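PDB 2C9E: peridinin-chlorophyll A protein, which probably serves as a water-soluble antenna for blue-green sunlight, carrying chlorophyll a and the carotenoid peridinin inside an all-helical shell. Local coordinates for residues Ser26-Lys31 / Gln123-Ala128; Lys72-Ala77 / Met217-Ile222; Arg99-Ala104 / Ser147-Ala152. All blocks are in the same frame, centred on the assembly; numbering follows the deposited sequence.

Contact 1: residues Ser26-Lys31 / Gln123-Ala128; sequences SSAIAK and QGKLFA. Unlike the reference sequence in segment 123-128: Ala128 (reference Gly). With PID (peridinin), chain D.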
loop_
_atom_site.group_PDB
_atom_site.type_symbol
_atom_site.label_atom_id
_atom_site.label_comp_id
_atom_site.label_asym_id
_atom_site.label_seq_id
_atom_site.Cartn_x
_atom_site.Cartn_y
_atom_site.Cartn_z
ATOM N N SER A 26 15.099 8.623 5.773
ATOM C CA SER A 26 13.918 9.127 6.467
ATOM C C SER A 26 13.624 10.468 5.876
ATOM O O SER A 26 13.866 11.467 6.498
ATOM C CB SER A 26 14.125 9.318 7.966
ATOM O OG SER A 26 12.846 9.670 8.585
ATOM N N SER A 27 13.105 10.489 4.670
ATOM C CA SER A 27 12.809 11.750 4.025
ATOM C C SER A 27 11.591 12.460 4.654
ATOM O O SER A 27 11.103 12.103 5.714
ATOM C CB SER A 27 12.524 11.498 2.540
ATOM O OG SER A 27 11.379 10.664 2.420
ATOM N N ALA A 28 11.128 13.490 3.992
ATOM C CA ALA A 28 9.989 14.212 4.465
ATOM C C ALA A 28 8.774 13.277 4.284
ATOM O O ALA A 28 7.782 13.375 5.020
ATOM C CB ALA A 28 9.838 15.492 3.654
ATOM N N ILE A 29 8.865 12.350 3.326
ATOM C CA ILE A 29 7.774 11.409 3.092
ATOM C C ILE A 29 7.693 10.391 4.231
ATOM O O ILE A 29 6.619 10.165 4.774
ATOM C CB ILE A 29 7.975 10.675 1.761
ATOM C CG1 ILE A 29 7.814 11.669 0.628
ATOM C CG2 ILE A 29 6.985 9.551 1.579
ATOM C CD1 ILE A 29 6.399 11.826 0.184
ATOM N N ALA A 30 8.828 9.795 4.607
ATOM C CA ALA A 30 8.847 8.795 5.678
ATOM C C ALA A 30 8.222 9.390 6.940
ATOM O O ALA A 30 7.441 8.743 7.630
ATOM C CB ALA A 30 10.304 8.329 5.958
ATOM N N LYS A 31 8.588 10.629 7.240
ATOM C CA LYS A 31 8.094 11.293 8.456
ATOM C C LYS A 31 6.652 11.716 8.290
ATOM O O LYS A 31 5.889 11.672 9.267
ATOM C CB LYS A 31 8.949 12.529 8.821
ATOM C CG LYS A 31 10.389 12.149 9.055
ATOM C CD LYS A 31 11.317 13.341 9.192
ATOM C CE LYS A 31 12.673 12.872 9.658
ATOM N NZ LYS A 31 13.408 14.049 10.159
ATOM N N GLN A 123 4.162 18.723 0.547
ATOM C CA GLN A 123 4.549 19.146 -0.779
ATOM C C GLN A 123 5.507 20.353 -0.697
ATOM O O GLN A 123 6.524 20.412 -1.414
ATOM C CB GLN A 123 3.309 19.439 -1.622
ATOM C CG GLN A 123 3.667 19.757 -3.022
ATOM C CD GLN A 123 2.525 19.531 -3.945
ATOM O OE1 GLN A 123 1.848 18.500 -3.869
ATOM N NE2 GLN A 123 2.288 20.489 -4.847
ATOM N N GLY A 124 5.206 21.311 0.183
ATOM C CA GLY A 124 6.122 22.430 0.319
ATOM C C GLY A 124 7.523 21.961 0.749
ATOM O O GLY A 124 8.513 22.477 0.260
ATOM N N LYS A 125 7.631 20.995 1.649
ATOM C CA LYS A 125 8.948 20.510 2.047
ATOM C C LYS A 125 9.648 19.810 0.895
ATOM O O LYS A 125 10.872 19.879 0.793
ATOM C CB LYS A 125 8.899 19.494 3.212
ATOM C CG LYS A 125 8.326 19.979 4.560
ATOM C CD LYS A 125 8.509 18.912 5.666
ATOM C CE LYS A 125 8.105 19.390 7.124
ATOM N NZ LYS A 125 6.614 19.481 7.410
ATOM N N LEU A 126 8.902 19.100 0.050
ATOM C CA LEU A 126 9.524 18.366 -1.050
ATOM C C LEU A 126 10.087 19.385 -2.077
ATOM O O LEU A 126 11.223 19.256 -2.603
ATOM C CB LEU A 126 8.502 17.387 -1.674
ATOM C CG LEU A 126 8.068 16.150 -0.818
ATOM C CD1 LEU A 126 6.857 15.443 -1.406
ATOM C CD2 LEU A 126 9.195 15.134 -0.727
ATOM N N PHE A 127 9.300 20.412 -2.345
ATOM C CA PHE A 127 9.734 21.457 -3.260
ATOM C C PHE A 127 11.010 22.121 -2.698
ATOM O O PHE A 127 11.993 22.299 -3.423
ATOM C CB PHE A 127 8.641 22.509 -3.411
ATOM C CG PHE A 127 8.989 23.629 -4.360
ATOM C CD1 PHE A 127 9.355 23.365 -5.664
ATOM C CD2 PHE A 127 8.805 24.967 -3.978
ATOM C CE1 PHE A 127 9.517 24.423 -6.599
ATOM C CE2 PHE A 127 8.970 26.019 -4.897
ATOM C CZ PHE A 127 9.323 25.736 -6.211
ATOM N N ALA A 128 11.011 22.467 -1.411
ATOM C CA ALA A 128 12.166 23.117 -0.840
ATOM C C ALA A 128 13.447 22.311 -1.007
ATOM O O ALA A 128 14.523 22.864 -0.994
ATOM C CB ALA A 128 11.929 23.392 0.589
HETATM C C1 PID D . 4.965 23.516 -5.139
HETATM C C2 PID D . 4.724 25.017 -5.317
HETATM C C3 PID D . 4.199 25.269 -6.733
HETATM C C4 PID D . 5.265 24.815 -7.737
HETATM C C5 PID D . 5.484 23.298 -7.743
HETATM C C6 PID D . 5.420 22.675 -6.340
HETATM C C7 PID D . 6.202 21.528 -6.162
HETATM C C8 PID D . 5.738 20.223 -5.990
HETATM C C9 PID D . 6.551 19.097 -5.826
HETATM C C10 PID D . 7.944 19.044 -5.805
HETATM C C11 PID D . 6.104 17.852 -5.630
HETATM C C12 PID D . 7.147 17.041 -5.443
HETATM C C13 PID D . 7.033 15.721 -4.997
HETATM C C14 PID D . 8.047 14.803 -4.710
HETATM C C15 PID D . 7.700 13.549 -4.200
HETATM C C16 PID D . 8.592 12.563 -3.772
HETATM C C17 PID D . 8.108 11.384 -3.201
HETATM C C18 PID D . 8.921 10.400 -2.634
HETATM C C19 PID D . 8.390 9.266 -2.014
HETATM C C20 PID D . 9.210 8.351 -1.350
HETATM C C21 PID D . 8.801 7.208 -0.659
HETATM C C22 PID D . 9.745 6.437 0.025
HETATM C C23 PID D . 9.525 5.363 0.745
HETATM C C24 PID D . 9.355 4.338 1.550
HETATM C C25 PID D . 9.421 2.878 1.067
HETATM C C26 PID D . 8.486 1.952 1.854
HETATM C C27 PID D . 8.598 2.119 3.372
HETATM C C28 PID D . 8.235 3.570 3.710
HETATM C C29 PID D . 9.184 4.585 3.059
HETATM C C30 PID D . 7.777 0.816 5.216
HETATM C C31 PID D . 6.941 -0.357 5.726
HETATM C CM1 PID D . 5.377 23.115 -3.722
HETATM C CM2 PID D . 6.846 23.053 -8.397
HETATM C CM3 PID D . 4.407 22.658 -8.624
HETATM C CM4 PID D . 9.519 15.183 -4.897
HETATM C CM5 PID D . 7.336 6.764 -0.695
HETATM C CM6 PID D . 9.040 2.759 -0.412
HETATM C CM7 PID D . 10.864 2.399 1.247
HETATM C CM8 PID D . 8.627 5.985 3.336
HETATM O O1 PID D . 4.079 22.631 -5.825
HETATM O O2 PID D . 3.980 26.671 -6.902
HETATM O O3 PID D . 8.726 19.963 -6.059
HETATM O O4 PID D . 8.313 17.751 -5.561
HETATM O O5 PID D . 10.470 4.461 3.673
HETATM O O6 PID D . 7.656 1.166 3.904
HETATM O O7 PID D . 8.582 1.364 5.970
#

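Contact 2: residues Lys72-Ala77 / Met217-Ile222; sequences KALDSA and MMADGI. With MG (magnesium ion), chain L; PID (peridinin), chain F.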
loop_
_atom_site.group_PDB
_atom_site.type_symbol
_atom_site.label_atom_id
_atom_site.label_comp_id
_atom_site.label_asym_id
_atom_site.label_seq_id
_atom_site.Cartn_x
_atom_site.Cartn_y
_atom_site.Cartn_z
ATOM N N LYS A 72 9.749 -4.654 -11.750
ATOM C CA LYS A 72 10.870 -4.710 -12.642
ATOM C C LYS A 72 11.823 -3.552 -12.364
ATOM O O LYS A 72 13.051 -3.700 -12.482
ATOM C CB LYS A 72 10.415 -4.675 -14.096
ATOM C CG LYS A 72 11.579 -4.682 -15.089
ATOM C CD LYS A 72 11.050 -4.617 -16.520
ATOM C CE LYS A 72 12.187 -4.743 -17.552
ATOM N NZ LYS A 72 13.062 -5.882 -17.144
ATOM N N ALA A 73 11.284 -2.403 -11.969
ATOM C CA ALA A 73 12.179 -1.285 -11.752
ATOM C C ALA A 73 12.989 -1.497 -10.492
ATOM O O ALA A 73 14.151 -1.062 -10.413
ATOM C CB ALA A 73 11.400 0.022 -11.703
ATOM N N LEU A 74 12.408 -2.182 -9.516
ATOM C CA LEU A 74 13.127 -2.440 -8.258
ATOM C C LEU A 74 14.357 -3.337 -8.550
ATOM O O LEU A 74 15.436 -3.151 -7.974
ATOM C CB LEU A 74 12.192 -3.096 -7.225
ATOM C CG LEU A 74 11.180 -2.116 -6.596
ATOM C CD1 LEU A 74 10.143 -2.888 -5.798
ATOM C CD2 LEU A 74 11.962 -1.127 -5.653
ATOM N N ASP A 75 14.191 -4.292 -9.458
ATOM C CA ASP A 75 15.310 -5.154 -9.856
ATOM C C ASP A 75 16.579 -4.323 -10.164
ATOM O O ASP A 75 17.678 -4.736 -9.819
ATOM C CB ASP A 75 14.928 -5.994 -11.083
ATOM C CG ASP A 75 13.916 -7.111 -10.757
ATOM O OD1 ASP A 75 13.767 -7.523 -9.573
ATOM O OD2 ASP A 75 13.267 -7.611 -11.702
ATOM N N SER A 76 16.436 -3.159 -10.801
ATOM C CA SER A 76 17.616 -2.329 -11.096
ATOM C C SER A 76 17.959 -1.343 -9.969
ATOM O O SER A 76 19.135 -1.011 -9.731
ATOM C CB SER A 76 17.443 -1.550 -12.433
ATOM O OG SER A 76 16.342 -0.630 -12.442
ATOM N N ALA A 77 16.941 -0.896 -9.244
ATOM C CA ALA A 77 17.157 0.071 -8.188
ATOM C C ALA A 77 17.849 -0.512 -6.990
ATOM O O ALA A 77 18.760 0.094 -6.435
ATOM C CB ALA A 77 15.811 0.669 -7.757
ATOM N N MET A 217 17.785 -3.633 1.873
ATOM C CA MET A 217 16.971 -4.742 2.323
ATOM C C MET A 217 15.479 -4.349 2.253
ATOM O O MET A 217 14.588 -5.201 1.957
ATOM C CB MET A 217 17.352 -5.178 3.748
ATOM C CG MET A 217 16.575 -6.420 4.130
ATOM S SD MET A 217 17.023 -7.136 5.639
ATOM C CE MET A 217 18.602 -7.807 5.083
ATOM N N MET A 218 15.203 -3.077 2.520
ATOM C CA MET A 218 13.802 -2.596 2.468
ATOM C C MET A 218 13.258 -2.629 1.010
ATOM O O MET A 218 12.110 -3.094 0.746
ATOM C CB MET A 218 13.743 -1.181 3.053
ATOM C CG MET A 218 12.378 -0.475 2.955
ATOM S SD MET A 218 11.024 -1.265 3.820
ATOM C CE MET A 218 11.317 -0.890 5.545
ATOM N N ALA A 219 14.076 -2.137 0.052
ATOM C CA ALA A 219 13.641 -2.168 -1.366
ATOM C C ALA A 219 13.401 -3.641 -1.766
ATOM O O ALA A 219 12.467 -3.976 -2.519
ATOM C CB ALA A 219 14.728 -1.527 -2.307
ATOM N N ASP A 220 14.249 -4.522 -1.261
ATOM C CA ASP A 220 14.116 -5.932 -1.589
ATOM C C ASP A 220 12.861 -6.496 -0.985
ATOM O O ASP A 220 12.178 -7.336 -1.579
ATOM C CB ASP A 220 15.307 -6.752 -1.085
ATOM C CG ASP A 220 15.219 -8.190 -1.568
ATOM O OD1 ASP A 220 15.306 -8.366 -2.794
ATOM O OD2 ASP A 220 15.012 -9.131 -0.762
ATOM N N GLY A 221 12.575 -6.055 0.229
ATOM C CA GLY A 221 11.355 -6.499 0.880
ATOM C C GLY A 221 10.144 -6.035 0.084
ATOM O O GLY A 221 9.199 -6.793 -0.148
ATOM N N ILE A 222 10.167 -4.781 -0.357
ATOM C CA ILE A 222 9.022 -4.266 -1.124
ATOM C C ILE A 222 8.872 -5.064 -2.402
ATOM O O ILE A 222 7.759 -5.416 -2.818
ATOM C CB ILE A 222 9.204 -2.797 -1.528
ATOM C CG1 ILE A 222 9.269 -1.907 -0.261
ATOM C CG2 ILE A 222 8.086 -2.387 -2.514
ATOM C CD1 ILE A 222 8.007 -1.997 0.642
HETATM MG MG MG L . 11.327 -7.435 -9.000
HETATM C C1 PID F . -6.574 14.534 -13.004
HETATM C C2 PID F . -7.897 15.177 -13.438
HETATM C C3 PID F . -9.000 14.116 -13.496
HETATM C C4 PID F . -8.595 13.066 -14.534
HETATM C C5 PID F . -7.359 12.257 -14.124
HETATM C C6 PID F . -6.275 13.087 -13.407
HETATM C C7 PID F . -4.975 12.583 -13.523
HETATM C C8 PID F . -4.085 12.335 -12.475
HETATM C C9 PID F . -2.800 11.801 -12.621
HETATM C C10 PID F . -2.165 11.413 -13.795
HETATM C C11 PID F . -1.967 11.475 -11.630
HETATM C C12 PID F . -0.867 10.902 -12.131
HETATM C C13 PID F . 0.207 10.424 -11.378
HETATM C C14 PID F . 1.369 9.812 -11.855
HETATM C C15 PID F . 2.341 9.389 -10.944
HETATM C C16 PID F . 3.538 8.746 -11.261
HETATM C C17 PID F . 4.439 8.344 -10.275
HETATM C C18 PID F . 5.620 7.669 -10.583
HETATM C C19 PID F . 6.540 7.227 -9.634
HETATM C C20 PID F . 7.669 6.517 -10.051
HETATM C C21 PID F . 8.649 5.977 -9.217
HETATM C C22 PID F . 9.707 5.258 -9.774
HETATM C C23 PID F . 10.635 4.704 -9.040
HETATM C C24 PID F . 11.508 4.096 -8.277
HETATM C C25 PID F . 11.282 2.675 -7.739
HETATM C C26 PID F . 11.352 2.727 -6.208
HETATM C C27 PID F . 12.620 3.416 -5.691
HETATM C C28 PID F . 12.814 4.814 -6.296
HETATM C C29 PID F . 12.797 4.788 -7.830
HETATM C C30 PID F . 12.761 2.557 -3.477
HETATM C C31 PID F . 12.712 2.738 -1.958
HETATM C CM1 PID F . -5.430 15.535 -12.830
HETATM C CM2 PID F . -6.815 11.621 -15.408
HETATM C CM3 PID F . -7.853 11.132 -13.212
HETATM C CM4 PID F . 1.577 9.588 -13.356
HETATM C CM5 PID F . 8.563 6.127 -7.694
HETATM C CM6 PID F . 9.890 2.154 -8.109
HETATM C CM7 PID F . 12.323 1.711 -8.312
HETATM C CM8 PID F . 12.863 6.218 -8.376
HETATM O O1 PID F . -6.639 13.457 -12.064
HETATM O O2 PID F . -10.242 14.704 -13.899
HETATM O O3 PID F . -2.619 11.520 -14.932
HETATM O O4 PID F . -0.956 10.850 -13.493
HETATM O O5 PID F . 13.893 3.999 -8.314
HETATM O O6 PID F . 12.452 3.613 -4.278
HETATM O O7 PID F . 13.141 1.490 -3.955
#

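Contact 3: residues Arg99-Ala104 / Ser147-Ala152; sequences RMIASA and SAVRDA. With PID (peridinin), chain F.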
loop_
_atom_site.group_PDB
_atom_site.type_symbol
_atom_site.label_atom_id
_atom_site.label_comp_id
_atom_site.label_asym_id
_atom_site.label_seq_id
_atom_site.Cartn_x
_atom_site.Cartn_y
_atom_site.Cartn_z
ATOM N N ARG A 99 -1.419 4.634 -17.816
ATOM C CA ARG A 99 -2.459 3.802 -18.394
ATOM C C ARG A 99 -3.387 3.267 -17.304
ATOM O O ARG A 99 -4.609 3.223 -17.480
ATOM C CB ARG A 99 -1.818 2.678 -19.251
ATOM C CG ARG A 99 -1.167 3.284 -20.525
ATOM C CD ARG A 99 -0.632 2.285 -21.547
ATOM N NE ARG A 99 0.138 2.964 -22.623
ATOM C CZ ARG A 99 -0.351 3.841 -23.511
ATOM N NH1 ARG A 99 -1.627 4.205 -23.531
ATOM N NH2 ARG A 99 0.464 4.378 -24.388
ATOM N N MET A 100 -2.825 2.906 -16.148
ATOM C CA MET A 100 -3.688 2.416 -15.113
ATOM C C MET A 100 -4.588 3.553 -14.623
ATOM O O MET A 100 -5.764 3.321 -14.289
ATOM C CB MET A 100 -2.866 1.834 -13.968
ATOM C CG MET A 100 -3.692 1.325 -12.781
ATOM S SD MET A 100 -2.498 1.025 -11.376
ATOM C CE MET A 100 -2.426 2.725 -10.584
ATOM N N ILE A 101 -4.068 4.777 -14.557
ATOM C CA ILE A 101 -4.915 5.875 -14.080
ATOM C C ILE A 101 -6.007 6.235 -15.104
ATOM O O ILE A 101 -7.093 6.743 -14.747
ATOM C CB ILE A 101 -4.069 7.139 -13.716
ATOM C CG1 ILE A 101 -3.152 6.775 -12.552
ATOM C CG2 ILE A 101 -4.979 8.333 -13.363
ATOM C CD1 ILE A 101 -2.169 7.785 -12.241
ATOM N N ALA A 102 -5.722 5.961 -16.372
ATOM C CA ALA A 102 -6.702 6.238 -17.418
ATOM C C ALA A 102 -7.941 5.334 -17.225
ATOM O O ALA A 102 -9.032 5.654 -17.658
ATOM C CB ALA A 102 -6.068 6.016 -18.810
ATOM N N SER A 103 -7.774 4.200 -16.563
ATOM C CA SER A 103 -8.926 3.332 -16.353
ATOM C C SER A 103 -9.688 3.653 -15.063
ATOM O O SER A 103 -10.710 3.054 -14.788
ATOM C CB SER A 103 -8.486 1.865 -16.295
ATOM O OG SER A 103 -7.782 1.599 -15.083
ATOM N N ALA A 104 -9.199 4.588 -14.271
ATOM C CA ALA A 104 -9.853 4.877 -13.002
ATOM C C ALA A 104 -11.042 5.825 -13.096
ATOM O O ALA A 104 -11.157 6.636 -14.053
ATOM C CB ALA A 104 -8.796 5.446 -11.987
ATOM N N SER A 147 -3.552 15.598 -18.746
ATOM C CA SER A 147 -4.525 15.859 -19.813
ATOM C C SER A 147 -4.578 14.740 -20.830
ATOM O O SER A 147 -5.653 14.442 -21.359
ATOM C CB SER A 147 -4.188 17.134 -20.574
ATOM O OG SER A 147 -4.133 18.238 -19.703
ATOM N N ALA A 148 -3.416 14.143 -21.132
ATOM C CA ALA A 148 -3.376 13.054 -22.097
ATOM C C ALA A 148 -4.160 11.927 -21.492
ATOM O O ALA A 148 -4.986 11.332 -22.161
ATOM C CB ALA A 148 -1.921 12.602 -22.388
ATOM N N VAL A 149 -3.904 11.651 -20.210
ATOM C CA VAL A 149 -4.617 10.597 -19.484
ATOM C C VAL A 149 -6.139 10.833 -19.373
ATOM O O VAL A 149 -6.938 9.917 -19.575
ATOM C CB VAL A 149 -4.026 10.430 -18.080
ATOM C CG1 VAL A 149 -4.832 9.433 -17.302
ATOM C CG2 VAL A 149 -2.566 9.989 -18.207
ATOM N N ARG A 150 -6.525 12.053 -19.027
ATOM C CA ARG A 150 -7.930 12.405 -18.913
ATOM C C ARG A 150 -8.560 12.164 -20.291
ATOM O O ARG A 150 -9.545 11.457 -20.396
ATOM C CB ARG A 150 -8.076 13.883 -18.546
ATOM C CG ARG A 150 -9.541 14.360 -18.332
ATOM C CD ARG A 150 -9.639 15.889 -18.458
ATOM N NE ARG A 150 -9.108 16.256 -19.771
ATOM C CZ ARG A 150 -8.262 17.255 -19.990
ATOM N NH1 ARG A 150 -7.873 18.011 -18.965
ATOM N NH2 ARG A 150 -7.725 17.424 -21.209
ATOM N N ASP A 151 -7.975 12.734 -21.345
ATOM C CA ASP A 151 -8.530 12.542 -22.678
ATOM C C ASP A 151 -8.728 11.053 -22.994
ATOM O O ASP A 151 -9.739 10.666 -23.572
ATOM C CB ASP A 151 -7.643 13.207 -23.744
ATOM C CG ASP A 151 -7.711 14.740 -23.691
ATOM O OD1 ASP A 151 -8.669 15.274 -23.087
ATOM O OD2 ASP A 151 -6.824 15.418 -24.255
ATOM N N ALA A 152 -7.791 10.209 -22.590
ATOM C CA ALA A 152 -7.928 8.803 -22.901
ATOM C C ALA A 152 -8.764 7.990 -21.905
ATOM O O ALA A 152 -9.046 6.835 -22.136
ATOM C CB ALA A 152 -6.514 8.159 -23.080
HETATM C C1 PID F . -6.574 14.534 -13.004
HETATM C C2 PID F . -7.897 15.177 -13.438
HETATM C C3 PID F . -9.000 14.116 -13.496
HETATM C C4 PID F . -8.595 13.066 -14.534
HETATM C C5 PID F . -7.359 12.257 -14.124
HETATM C C6 PID F . -6.275 13.087 -13.407
HETATM C C7 PID F . -4.975 12.583 -13.523
HETATM C C8 PID F . -4.085 12.335 -12.475
HETATM C C9 PID F . -2.800 11.801 -12.621
HETATM C C10 PID F . -2.165 11.413 -13.795
HETATM C C11 PID F . -1.967 11.475 -11.630
HETATM C C12 PID F . -0.867 10.902 -12.131
HETATM C C13 PID F . 0.207 10.424 -11.378
HETATM C C14 PID F . 1.369 9.812 -11.855
HETATM C C15 PID F . 2.341 9.389 -10.944
HETATM C C16 PID F . 3.538 8.746 -11.261
HETATM C C17 PID F . 4.439 8.344 -10.275
HETATM C C18 PID F . 5.620 7.669 -10.583
HETATM C C19 PID F . 6.540 7.227 -9.634
HETATM C C20 PID F . 7.669 6.517 -10.051
HETATM C C21 PID F . 8.649 5.977 -9.217
HETATM C C22 PID F . 9.707 5.258 -9.774
HETATM C C23 PID F . 10.635 4.704 -9.040
HETATM C C24 PID F . 11.508 4.096 -8.277
HETATM C C25 PID F . 11.282 2.675 -7.739
HETATM C C26 PID F . 11.352 2.727 -6.208
HETATM C C27 PID F . 12.620 3.416 -5.691
HETATM C C28 PID F . 12.814 4.814 -6.296
HETATM C C29 PID F . 12.797 4.788 -7.830
HETATM C C30 PID F . 12.761 2.557 -3.477
HETATM C C31 PID F . 12.712 2.738 -1.958
HETATM C CM1 PID F . -5.430 15.535 -12.830
HETATM C CM2 PID F . -6.815 11.621 -15.408
HETATM C CM3 PID F . -7.853 11.132 -13.212
HETATM C CM4 PID F . 1.577 9.588 -13.356
HETATM C CM5 PID F . 8.563 6.127 -7.694
HETATM C CM6 PID F . 9.890 2.154 -8.109
HETATM C CM7 PID F . 12.323 1.711 -8.312
HETATM C CM8 PID F . 12.863 6.218 -8.376
HETATM O O1 PID F . -6.639 13.457 -12.064
HETATM O O2 PID F . -10.242 14.704 -13.899
HETATM O O3 PID F . -2.619 11.520 -14.932
HETATM O O4 PID F . -0.956 10.850 -13.493
HETATM O O5 PID F . 13.893 3.999 -8.314
HETATM O O6 PID F . 12.452 3.613 -4.278
HETATM O O7 PID F . 13.141 1.490 -3.955
#

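Contact 1: residues Ser26-Lys31 / Gln123-Ala128
Ile29 and Leu126 meet side by side over the same face of the flat polyene of a peridinin, with Ile29 CG1 4.0 Å from Leu126 CD2. On that face Leu126 CD1 lies 3.5 Å from peridinin C15, and farther along the chain Ile29 CG1 lies 3.6 Å from C19. The second flat group, the Phe127 ring, turns one face to the peridinin end ring, whose C1 sits above it but offset toward the rim; the side chain also packs on helix 132-152. Away from the pigment, Ala28 CB rests against Lys125 CB at 4.1 Å, joining the first turn of helix 28-39 to helix 119-128. Ser27 caps that first turn through weak bonds to the backbone N atoms of Ile29 and Ala30. Gln123 stretches out with CG anti to its backbone N (chi1 -175°), which brings NE2 within 3.0 Å of the peridinin epoxide oxygen O1 in a hydrogen bond of 152°; the same NE2 also bonds the digalactosyl lipid. Replacing Ile29 with an alanine would probably lose most of the hydrocarbon that lies against C17 to C21 and leave Leu126 CD2 without the Ile29 CG1 it packs on. Within the two segments the pigment is held by one amide hydrogen bond and otherwise mainly by hydrocarbon, Asn130 adding a second polar hold; so largely apolar a setting is likely to bear on its absorption.

Contact 2: residues Lys72-Ala77 / Met217-Ile222
Magnesium is held by Asp75 OD1 at 2.5 Å, right next to the place where Leu74 packs on Ala219 and Ile222. The carboxylate binds through one oxygen, since Asp75 OD2 stays 3.3 Å from the ion. Ser71 O, one helical turn earlier, and Asp223 OD2, from the residue after Ile222, also belong to the metal's shell, so the ion ties helix 60-77 to helix 215-231. Leu74 fills the apolar side of this junction. Its CG is anti to the carbonyl carbon (chi1 -75°), and its two methyls divide the work. CD1 reaches Ile222 CG2 at 3.9 Å, the two side chains crossing obliquely, while CD2 faces Ala219 CB at 4.4 Å. The same CD2 comes 3.3 Å from O7, the acetyl oxygen of a peridinin, and Ala219 CB lies 3.8 Å from that oxygen; Ala77 CB meets the pigment's methyl CM7 at 3.7 Å. The small residues Ala73, Ala77 and Ala219 thus let the peridinin end group settle against both helices. Ile222 additionally touches a chlorophyll a, and Met218 another peridinin. On the outer side Asp220 forms salt bridges with Lys78 and Lys224. The two segments share no hydrogen bond. The chemistry is split: a cation that probably offsets the charge of two converging aspartates lies beside a buried leucine-isoleucine-alanine contact, where the acetyl oxygen lies against the methyls of Leu74 and Ala219.

Contact 3: residues Arg99-Ala104 / Ser147-Ala152
A peridinin pocket runs along this helix pair: Ile101, Val149 and Arg150 line it, and Val149 of helix 132-152 packs onto the end of helix 87-102. Val149 CG1, anti to the backbone N (chi1 175°), points at the last turn of helix 87-102. There it lies 3.7 Å from Ala102 N and 3.9 Å from Ala102 CB, and it also meets Ile101 CG2 at 4.1 Å. Alanine at position 102 lets the backbones come close, the CA atoms of Ala102 and Val149 being 5.3 Å apart. The same Val149 CG1 approaches the pigment methyl CM2 at 3.5 Å, while CG2 turns to O3, the carbonyl oxygen of the lactone. Ile101 reaches the lactone ring from the other helix, its CD1 3.4 Å from peridinin C12. Its CG2 touches the end-ring methyl CM3, so the pigment's end group rests on both helices.

Polar groups add local bonds within each segment. Ser103 OG donates to Met100 O at 2.8 Å, and Ser103 N approaches that carbonyl from the same face; the hydroxyl is also bonded to Asp59 N. Arg150 folds back on its neighbour, NH2 giving Asp151 OD1 a salt bridge of 3.0 Å whose N-H...O angle is 166°. The oxygen lies in the guanidinium plane but is met from above the carboxylate plane, and Ser147 CA lies above one guanidinium face, offset toward its rim. Beyond the segments, Ala102 bonds the backbone of Ile154 and accepts from Ser153 OG, so the chain leaving helix 132-152 is fastened to the same helix end. Helices packed closely through small residues, with neighbouring side chains turned to a carotenoid, are what the all-helical shell of the peridinin-chlorophyll protein is built from.

In the fold
All four segments of contacts 1 and 3 belong to the first peridinin-chlorophyll-binding sequence region, whereas contact 2 joins it to the second. Along the chain contact 1 alternates with both others, while contact 3 is nested inside the loop closed by contact 2. Helix 60-77 of contact 2 is followed by helix 87-102 of contact 3, and helix 119-128 of contact 1 by helix 132-152 of contact 3. Centres lie about 21 Å apart for contacts 1 and 2 and about 27 Å for the other two pairs; none touch. Contacts 2 and 3 hold opposite ends of one peridinin and contact 1 lines another, so the helix junctions are spaced around the pigment cluster.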